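Putative amidohydrolase (Unidentified, PDB 3FEQ) is probably a zinc-dependent prolidase of the amidohydrolase superfamily, hydrolysing dipeptides that end in proline. Local coordinates at residues C[102-107]-C[374-379]; C[114-119]-C[129-134]; C[202-207]-C[294-299]. All blocks are in the same frame, centred on the assembly; numbering follows the deposited sequence.

How the contacts relate
Contacts 1 and 2 are buried and share one neighbourhood, whereas contact 3 is partly buried and lies across the chain's centre from contact 1. Strand 102-107 ties the first two together: its Val105 O and Asp107 O bond to Phe130 N and Ser132 OG of segment 129-134, and it leads along the chain toward helix 113-120. Chemistry follows place. Contact 1 sets a carboxylate against two hydroxyl-bearing residues where the barrel meets the smaller beta domain. Contact 2 is apolar packing with one bridging water. Contact 3 joins two loop-rich segments through a lysine, its nearest atoms about 15 Å from those of contact 2.

Contact 1 (C[102-107]-C[374-379]); sequences FTSVRD and IADLVV
Asp376 OD2 lies 3.7 Å from Thr103 CB and 3.8 Å from Ser104 OG, so one carboxylate oxygen meets both residues of strand 102-107 that carry the contact. Thr103 and Asp376 run past each other in opposite directions, side by side, and Thr103 OG1 reaches back to within 3.8 Å of Asp376 CB. With chi1 at -81°, Asp376 CG lies beside its own backbone N, and the near-zero chi2 (11°) goes with OD2 reaching both Thr103 and Ser104. None of these approaches is a hydrogen bond. The acid finds its strong partners elsewhere: OD2 forms a salt bridge with Arg128, and OD1 accepts a hydrogen bond from Arg404 N. Held at both oxygens, the carboxylate is probably kept in its charged form. The geometry marks the seam of the amidohydrolase fold, where a strand of the TIM barrel, 102-107, abuts the residue that leads into strand 377-380 of the smaller beta domain. Long strand 56-66 spans that seam, pairing parallel with 102-107 and antiparallel with 377-380. On the barrel side, backbone bonds fix Thr103 between Phe61 and Arg128, so the strand that carries Thr103 is also bonded to the backbone of Arg128, the salt-bridge partner of Asp376. Asp376 ends an inverse gamma turn centred on Ala375, closed by Asp376 N to Ile374 O at 2.8 Å, which brings the chain round into its strand. Farther out, Val401 of strand 398-403 packs on Thr103, and Gln403 of the same strand packs on Asp376.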
loop_
_atom_site.group_PDB
_atom_site.type_symbol
_atom_site.label_atom_id
_atom_site.label_comp_id
_atom_site.label_asym_id
_atom_site.label_seq_id
_atom_site.Cartn_x
_atom_site.Cartn_y
_atom_site.Cartn_z
ATOM N N PHE C 102 29.096 7.636 -37.716
ATOM C CA PHE C 102 29.138 7.085 -36.370
ATOM C C PHE C 102 28.588 5.675 -36.354
ATOM O O PHE C 102 27.439 5.440 -36.745
ATOM C CB PHE C 102 28.381 7.984 -35.408
ATOM C CG PHE C 102 29.026 9.319 -35.227
ATOM C CD1 PHE C 102 30.023 9.497 -34.281
ATOM C CD2 PHE C 102 28.696 10.380 -36.056
ATOM C CE1 PHE C 102 30.646 10.716 -34.149
ATOM C CE2 PHE C 102 29.320 11.601 -35.914
ATOM C CZ PHE C 102 30.292 11.767 -34.964
ATOM N N THR C 103 29.432 4.728 -35.967
ATOM C CA THR C 103 29.067 3.327 -36.057
ATOM C C THR C 103 28.853 2.756 -34.667
ATOM O O THR C 103 28.315 1.663 -34.504
ATOM C CB THR C 103 30.133 2.509 -36.798
ATOM O OG1 THR C 103 31.435 2.965 -36.422
ATOM C CG2 THR C 103 29.971 2.657 -38.288
ATOM N N SER C 104 29.283 3.516 -33.667
ATOM C CA SER C 104 29.052 3.169 -32.281
ATOM C C SER C 104 28.738 4.452 -31.539
ATOM O O SER C 104 29.229 5.508 -31.908
ATOM C CB SER C 104 30.291 2.492 -31.703
ATOM O OG SER C 104 30.547 1.259 -32.369
ATOM N N VAL C 105 27.813 4.383 -30.587
ATOM C CA VAL C 105 27.504 5.520 -29.716
ATOM C C VAL C 105 27.279 5.012 -28.318
ATOM O O VAL C 105 26.721 3.927 -28.136
ATOM C CB VAL C 105 26.222 6.292 -30.121
ATOM C CG1 VAL C 105 26.465 7.179 -31.321
ATOM C CG2 VAL C 105 25.059 5.355 -30.341
ATOM N N ARG C 106 27.728 5.792 -27.338
ATOM C CA ARG C 106 27.446 5.512 -25.943
ATOM C C ARG C 106 26.337 6.432 -25.484
ATOM O O ARG C 106 26.579 7.608 -25.260
ATOM C CB ARG C 106 28.679 5.760 -25.094
ATOM C CG ARG C 106 28.590 5.211 -23.699
ATOM C CD ARG C 106 29.898 5.433 -22.968
ATOM N NE ARG C 106 30.167 6.850 -22.761
ATOM C CZ ARG C 106 30.894 7.332 -21.756
ATOM N NH1 ARG C 106 31.453 6.509 -20.864
ATOM N NH2 ARG C 106 31.065 8.645 -21.643
ATOM N N ASP C 107 25.128 5.891 -25.354
ATOM C CA ASP C 107 23.966 6.647 -24.901
ATOM C C ASP C 107 24.066 6.966 -23.416
ATOM O O ASP C 107 24.425 6.111 -22.610
ATOM C CB ASP C 107 22.677 5.863 -25.174
ATOM C CG ASP C 107 21.423 6.690 -24.935
ATOM O OD1 ASP C 107 20.839 6.592 -23.832
ATOM O OD2 ASP C 107 21.023 7.429 -25.858
ATOM N N ILE C 374 36.964 -5.408 -35.356
ATOM C CA ILE C 374 35.626 -5.459 -35.943
ATOM C C ILE C 374 35.501 -4.485 -37.115
ATOM O O ILE C 374 36.033 -3.375 -37.069
ATOM C CB ILE C 374 34.560 -5.123 -34.898
ATOM C CG1 ILE C 374 34.678 -6.068 -33.709
ATOM C CG2 ILE C 374 33.178 -5.170 -35.501
ATOM C CD1 ILE C 374 33.821 -5.667 -32.545
ATOM N N ALA C 375 34.778 -4.901 -38.150
ATOM C CA ALA C 375 34.808 -4.215 -39.419
ATOM C C ALA C 375 33.850 -3.034 -39.463
ATOM O O ALA C 375 32.903 -2.998 -40.262
ATOM C CB ALA C 375 34.529 -5.175 -40.525
ATOM N N ASP C 376 34.123 -2.056 -38.605
ATOM C CA ASP C 376 33.378 -0.807 -38.579
ATOM C C ASP C 376 34.220 0.258 -39.258
ATOM O O ASP C 376 35.141 0.802 -38.661
ATOM C CB ASP C 376 33.065 -0.399 -37.135
ATOM C CG ASP C 376 31.853 -1.135 -36.554
ATOM O OD1 ASP C 376 31.382 -2.112 -37.177
ATOM O OD2 ASP C 376 31.377 -0.742 -35.463
ATOM N N LEU C 377 33.925 0.512 -40.525
ATOM C CA LEU C 377 34.757 1.373 -41.350
ATOM C C LEU C 377 33.977 2.525 -41.932
ATOM O O LEU C 377 32.784 2.411 -42.228
ATOM C CB LEU C 377 35.383 0.591 -42.506
ATOM C CG LEU C 377 36.619 -0.285 -42.270
ATOM C CD1 LEU C 377 37.409 0.149 -41.034
ATOM C CD2 LEU C 377 36.209 -1.750 -42.175
ATOM N N VAL C 378 34.680 3.629 -42.136
ATOM C CA VAL C 378 34.152 4.760 -42.864
ATOM C C VAL C 378 35.063 4.986 -44.053
ATOM O O VAL C 378 36.280 4.859 -43.939
ATOM C CB VAL C 378 34.126 6.013 -41.981
ATOM C CG1 VAL C 378 33.903 7.243 -42.812
ATOM C CG2 VAL C 378 33.036 5.893 -40.960
ATOM N N VAL C 379 34.463 5.258 -45.207
ATOM C CA VAL C 379 35.223 5.652 -46.372
ATOM C C VAL C 379 34.997 7.116 -46.729
ATOM O O VAL C 379 33.875 7.562 -46.947
ATOM C CB VAL C 379 34.971 4.722 -47.556
ATOM C CG1 VAL C 379 35.507 5.328 -48.836
ATOM C CG2 VAL C 379 35.612 3.382 -47.296
#

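Contact 2 (C[114-119]-C[129-134]); sequences SLMQAV and IFPSGK
Met116 passes its side chain along the backbone of Ile129, its sulfur against Pro131. Its CB sits 4.4 Å from Ile129 CB, where helix and loop come together. CG, anti to the backbone N (chi1 173°), points away from the helix and passes 3.6 Å from Ile129 O. SD then meets the pyrrolidine ring, 3.8 Å from Pro131 CD, the two side chains crossing at about a right angle. The chain bends at chi3 (-145°), and the terminal methyl CE ends beside Ile129 O. Helix 113-120 is the connection of a beta-alpha-beta crossover in the TIM barrel, linking strand 102-107 to its parallel neighbour 128-129, and Ile129 is where that second strand returns alongside the helix. From this side Ile129 CD1 answers, 4.0 Å from Leu115 CB and 4.2 Å from Val119 CG1, lying against two residues one helical turn apart. A water joins the two backbones, accepting from Ile129 N (2.9 Å) and donating a longer bond to Met116 O (3.3 Å). Leu94 of helix 90-99 touches both Leu115 and Ile129, while Ile84 and Leu85 of a second subunit pack on Leu115 and Ala118.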
loop_
_atom_site.group_PDB
_atom_site.type_symbol
_atom_site.label_atom_id
_atom_site.label_comp_id
_atom_site.label_asym_id
_atom_site.label_seq_id
_atom_site.Cartn_x
_atom_site.Cartn_y
_atom_site.Cartn_z
ATOM N N SER C 114 16.731 -2.956 -25.270
ATOM C CA SER C 114 15.860 -3.209 -26.435
ATOM C C SER C 114 16.327 -2.482 -27.698
ATOM O O SER C 114 16.273 -3.045 -28.798
ATOM C CB SER C 114 14.390 -2.845 -26.174
ATOM O OG SER C 114 14.143 -2.540 -24.821
ATOM N N LEU C 115 16.751 -1.229 -27.547
ATOM C CA LEU C 115 17.188 -0.446 -28.700
ATOM C C LEU C 115 18.497 -0.987 -29.250
ATOM O O LEU C 115 18.689 -1.088 -30.456
ATOM C CB LEU C 115 17.357 1.018 -28.323
ATOM C CG LEU C 115 16.557 2.018 -29.158
ATOM C CD1 LEU C 115 17.144 3.399 -29.009
ATOM C CD2 LEU C 115 16.531 1.622 -30.602
ATOM N N MET C 116 19.390 -1.351 -28.344
ATOM C CA MET C 116 20.641 -1.972 -28.703
ATOM C C MET C 116 20.390 -3.215 -29.537
ATOM O O MET C 116 21.020 -3.406 -30.570
ATOM C CB MET C 116 21.389 -2.325 -27.426
ATOM C CG MET C 116 22.631 -3.133 -27.612
ATOM S SD MET C 116 23.200 -3.559 -25.984
ATOM C CE MET C 116 24.987 -3.517 -26.209
ATOM N N GLN C 117 19.445 -4.038 -29.096
ATOM C CA GLN C 117 19.063 -5.265 -29.793
ATOM C C GLN C 117 18.480 -5.000 -31.162
ATOM O O GLN C 117 18.756 -5.726 -32.109
ATOM C CB GLN C 117 18.028 -6.024 -28.967
ATOM C CG GLN C 117 18.610 -6.702 -27.772
ATOM C CD GLN C 117 19.707 -7.623 -28.170
ATOM O OE1 GLN C 117 19.452 -8.690 -28.725
ATOM N NE2 GLN C 117 20.948 -7.191 -27.967
ATOM N N ALA C 118 17.642 -3.976 -31.245
ATOM C CA ALA C 118 17.003 -3.592 -32.489
ATOM C C ALA C 118 18.011 -3.283 -33.598
ATOM O O ALA C 118 17.802 -3.675 -34.749
ATOM C CB ALA C 118 16.082 -2.413 -32.257
ATOM N N VAL C 119 19.107 -2.604 -33.266
ATOM C CA VAL C 119 20.131 -2.374 -34.271
ATOM C C VAL C 119 20.956 -3.615 -34.547
ATOM O O VAL C 119 21.211 -3.915 -35.702
ATOM C CB VAL C 119 21.014 -1.116 -34.026
ATOM C CG1 VAL C 119 20.164 0.039 -33.582
ATOM C CG2 VAL C 119 22.156 -1.381 -33.037
ATOM N N ILE C 129 24.740 0.574 -30.055
ATOM C CA ILE C 129 24.463 1.359 -28.862
ATOM C C ILE C 129 25.102 0.715 -27.619
ATOM O O ILE C 129 25.016 -0.505 -27.414
ATOM C CB ILE C 129 22.948 1.558 -28.667
ATOM C CG1 ILE C 129 22.321 2.162 -29.925
ATOM C CG2 ILE C 129 22.672 2.494 -27.512
ATOM C CD1 ILE C 129 20.797 2.073 -29.978
ATOM N N PHE C 130 25.784 1.541 -26.826
ATOM C CA PHE C 130 26.169 1.167 -25.476
ATOM C C PHE C 130 25.270 1.867 -24.470
ATOM O O PHE C 130 25.589 2.966 -24.012
ATOM C CB PHE C 130 27.635 1.506 -25.214
ATOM C CG PHE C 130 28.598 0.709 -26.044
ATOM C CD1 PHE C 130 29.137 1.238 -27.207
ATOM C CD2 PHE C 130 28.957 -0.569 -25.670
ATOM C CE1 PHE C 130 30.001 0.502 -27.983
ATOM C CE2 PHE C 130 29.831 -1.313 -26.438
ATOM C CZ PHE C 130 30.352 -0.778 -27.596
ATOM N N PRO C 131 24.159 1.210 -24.092
ATOM C CA PRO C 131 23.111 1.878 -23.348
ATOM C C PRO C 131 23.472 2.056 -21.877
ATOM O O PRO C 131 24.146 1.206 -21.280
ATOM C CB PRO C 131 21.929 0.931 -23.501
ATOM C CG PRO C 131 22.543 -0.401 -23.585
ATOM C CD PRO C 131 23.867 -0.220 -24.278
ATOM N N SER C 132 23.056 3.185 -21.319
ATOM C CA SER C 132 23.196 3.435 -19.896
ATOM C C SER C 132 21.919 3.013 -19.153
ATOM O O SER C 132 21.922 2.849 -17.928
ATOM C CB SER C 132 23.524 4.915 -19.645
ATOM O OG SER C 132 24.842 5.242 -20.090
ATOM N N GLY C 133 20.856 2.767 -19.919
ATOM C CA GLY C 133 19.523 2.652 -19.361
ATOM C C GLY C 133 19.078 4.045 -18.986
ATOM O O GLY C 133 18.905 4.888 -19.852
ATOM N N LYS C 134 18.926 4.309 -17.694
ATOM C CA LYS C 134 18.523 5.635 -17.267
ATOM C C LYS C 134 19.543 6.250 -16.338
ATOM O O LYS C 134 20.082 5.590 -15.458
ATOM C CB LYS C 134 17.174 5.598 -16.576
ATOM C CG LYS C 134 16.192 4.707 -17.233
ATOM C CD LYS C 134 14.781 5.207 -16.994
ATOM C CE LYS C 134 14.229 5.935 -18.210
ATOM N NZ LYS C 134 14.178 5.081 -19.427
HETATM O O HOH W 1 24.037 -2.192 -30.554
#

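Contact 3 (C[202-207]-C[294-299]); sequences DPIANT and VAKVAS
Lys296 NZ is gripped by two backbone carbonyls of the loop after strand 189-192: Ser199 O takes one hydrogen bond, and Asp202 O, 3.4 Å from Lys296 NZ, takes another that is weak. The ammonium group thus bonds to main-chain oxygens, one of them Asp202's own, while the carboxylate stays apart, with Asp202 OD1 5.4 Å from Lys296 NZ. That OD1 is held instead by Ser199 OG and Gly196 N. The opposite charges may still attract at this range. Behind the polar end, the lysine's methylenes run alongside Ile204 in the opposite direction, with Ile204 CG2 at 4.1 Å from both Lys296 CG and Lys296 CD. A kink at chi3 (-60°) interrupts the otherwise extended chain and steers NZ toward the carbonyls. At the other branch of the isoleucine, CD1 comes within 4.3 Å of Ser299 OG, a hydroxyl that also makes a weak bond of 3.3 Å back to Lys296 O, three residues earlier. Ile204 is presented by a type I beta turn from Pro203 to Asn206, which a weak bond from Asn206 N to Pro203 O closes. In the TIM barrel, loops that follow strands gather at the catalytic mouth; this one fits the pattern, since the Asp202 side chain lies about 9 Å from a zinc ion and touches His142. Outward, Val297 packs on Tyr277 and Leu280 of helix 274-282, Thr207 rests on helix 235-243 and on Ala223 of a third subunit, and the turn belongs to the loop leading into helix 211-223.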
loop_
_atom_site.group_PDB
_atom_site.type_symbol
_atom_site.label_atom_id
_atom_site.label_comp_id
_atom_site.label_asym_id
_atom_site.label_seq_id
_atom_site.Cartn_x
_atom_site.Cartn_y
_atom_site.Cartn_z
ATOM N N ASP C 202 18.396 23.154 -10.392
ATOM C CA ASP C 202 19.777 23.074 -9.909
ATOM C C ASP C 202 20.723 24.028 -10.628
ATOM O O ASP C 202 20.968 23.875 -11.827
ATOM C CB ASP C 202 20.313 21.639 -10.003
ATOM C CG ASP C 202 19.870 20.927 -11.277
ATOM O OD1 ASP C 202 20.736 20.633 -12.135
ATOM O OD2 ASP C 202 18.653 20.659 -11.419
ATOM N N PRO C 203 21.254 25.026 -9.895
ATOM C CA PRO C 203 22.371 25.820 -10.391
ATOM C C PRO C 203 23.623 24.973 -10.596
ATOM O O PRO C 203 23.904 24.058 -9.812
ATOM C CB PRO C 203 22.593 26.848 -9.280
ATOM C CG PRO C 203 21.960 26.273 -8.087
ATOM C CD PRO C 203 20.804 25.483 -8.571
ATOM N N ILE C 204 24.362 25.291 -11.653
ATOM C CA ILE C 204 25.498 24.486 -12.101
ATOM C C ILE C 204 26.652 24.391 -11.077
ATOM O O ILE C 204 27.373 23.391 -11.031
ATOM C CB ILE C 204 25.990 24.960 -13.500
ATOM C CG1 ILE C 204 27.513 24.928 -13.586
ATOM C CG2 ILE C 204 25.463 26.361 -13.811
ATOM C CD1 ILE C 204 28.060 25.623 -14.777
ATOM N N ALA C 205 26.763 25.390 -10.206
ATOM C CA ALA C 205 27.855 25.453 -9.233
ATOM C C ALA C 205 27.876 24.335 -8.189
ATOM O O ALA C 205 28.940 24.013 -7.653
ATOM C CB ALA C 205 27.892 26.822 -8.544
ATOM N N ASN C 206 26.725 23.748 -7.879
ATOM C CA ASN C 206 26.697 22.811 -6.757
ATOM C C ASN C 206 26.613 21.321 -7.071
ATOM O O ASN C 206 26.254 20.918 -8.172
ATOM C CB ASN C 206 25.709 23.226 -5.664
ATOM C CG ASN C 206 24.309 23.423 -6.179
ATOM O OD1 ASN C 206 23.855 24.556 -6.348
ATOM N ND2 ASN C 206 23.594 22.321 -6.390
ATOM N N THR C 207 26.977 20.519 -6.079
ATOM C CA THR C 207 27.304 19.117 -6.262
ATOM C C THR C 207 26.074 18.288 -5.968
ATOM O O THR C 207 25.136 18.766 -5.345
ATOM C CB THR C 207 28.390 18.704 -5.272
ATOM O OG1 THR C 207 27.876 18.793 -3.926
ATOM C CG2 THR C 207 29.613 19.615 -5.429
ATOM N N VAL C 294 18.421 28.400 -20.722
ATOM C CA VAL C 294 19.240 29.154 -21.670
ATOM C C VAL C 294 19.982 30.298 -20.981
ATOM O O VAL C 294 20.940 30.842 -21.534
ATOM C CB VAL C 294 18.403 29.731 -22.839
ATOM C CG1 VAL C 294 19.163 29.601 -24.154
ATOM C CG2 VAL C 294 17.043 29.048 -22.935
ATOM N N ALA C 295 19.536 30.672 -19.782
ATOM C CA ALA C 295 20.297 31.600 -18.946
ATOM C C ALA C 295 21.595 30.953 -18.458
ATOM O O ALA C 295 22.635 31.616 -18.380
ATOM C CB ALA C 295 19.462 32.070 -17.772
ATOM N N LYS C 296 21.526 29.649 -18.180
ATOM C CA LYS C 296 22.655 28.879 -17.647
ATOM C C LYS C 296 23.688 28.484 -18.703
ATOM O O LYS C 296 24.833 28.183 -18.369
ATOM C CB LYS C 296 22.158 27.625 -16.921
ATOM C CG LYS C 296 22.019 27.796 -15.415
ATOM C CD LYS C 296 21.448 26.552 -14.754
ATOM C CE LYS C 296 20.062 26.218 -15.290
ATOM N NZ LYS C 296 19.309 25.337 -14.356
ATOM N N VAL C 297 23.284 28.486 -19.972
ATOM C CA VAL C 297 24.164 28.044 -21.056
ATOM C C VAL C 297 25.265 29.062 -21.403
ATOM O O VAL C 297 26.302 28.691 -21.955
ATOM C CB VAL C 297 23.353 27.599 -22.318
ATOM C CG1 VAL C 297 23.017 28.783 -23.213
ATOM C CG2 VAL C 297 24.105 26.525 -23.102
ATOM N N ALA C 298 25.053 30.327 -21.032
ATOM C CA ALA C 298 25.990 31.412 -21.344
ATOM C C ALA C 298 27.385 31.168 -20.757
ATOM O O ALA C 298 28.402 31.418 -21.412
ATOM C CB ALA C 298 25.427 32.757 -20.867
ATOM N N SER C 299 27.417 30.615 -19.547
ATOM C CA SER C 299 28.640 30.550 -18.755
ATOM C C SER C 299 29.559 29.386 -19.123
ATOM O O SER C 299 30.779 29.522 -19.088
ATOM C CB SER C 299 28.304 30.499 -17.260
ATOM O OG SER C 299 27.617 29.306 -16.921
#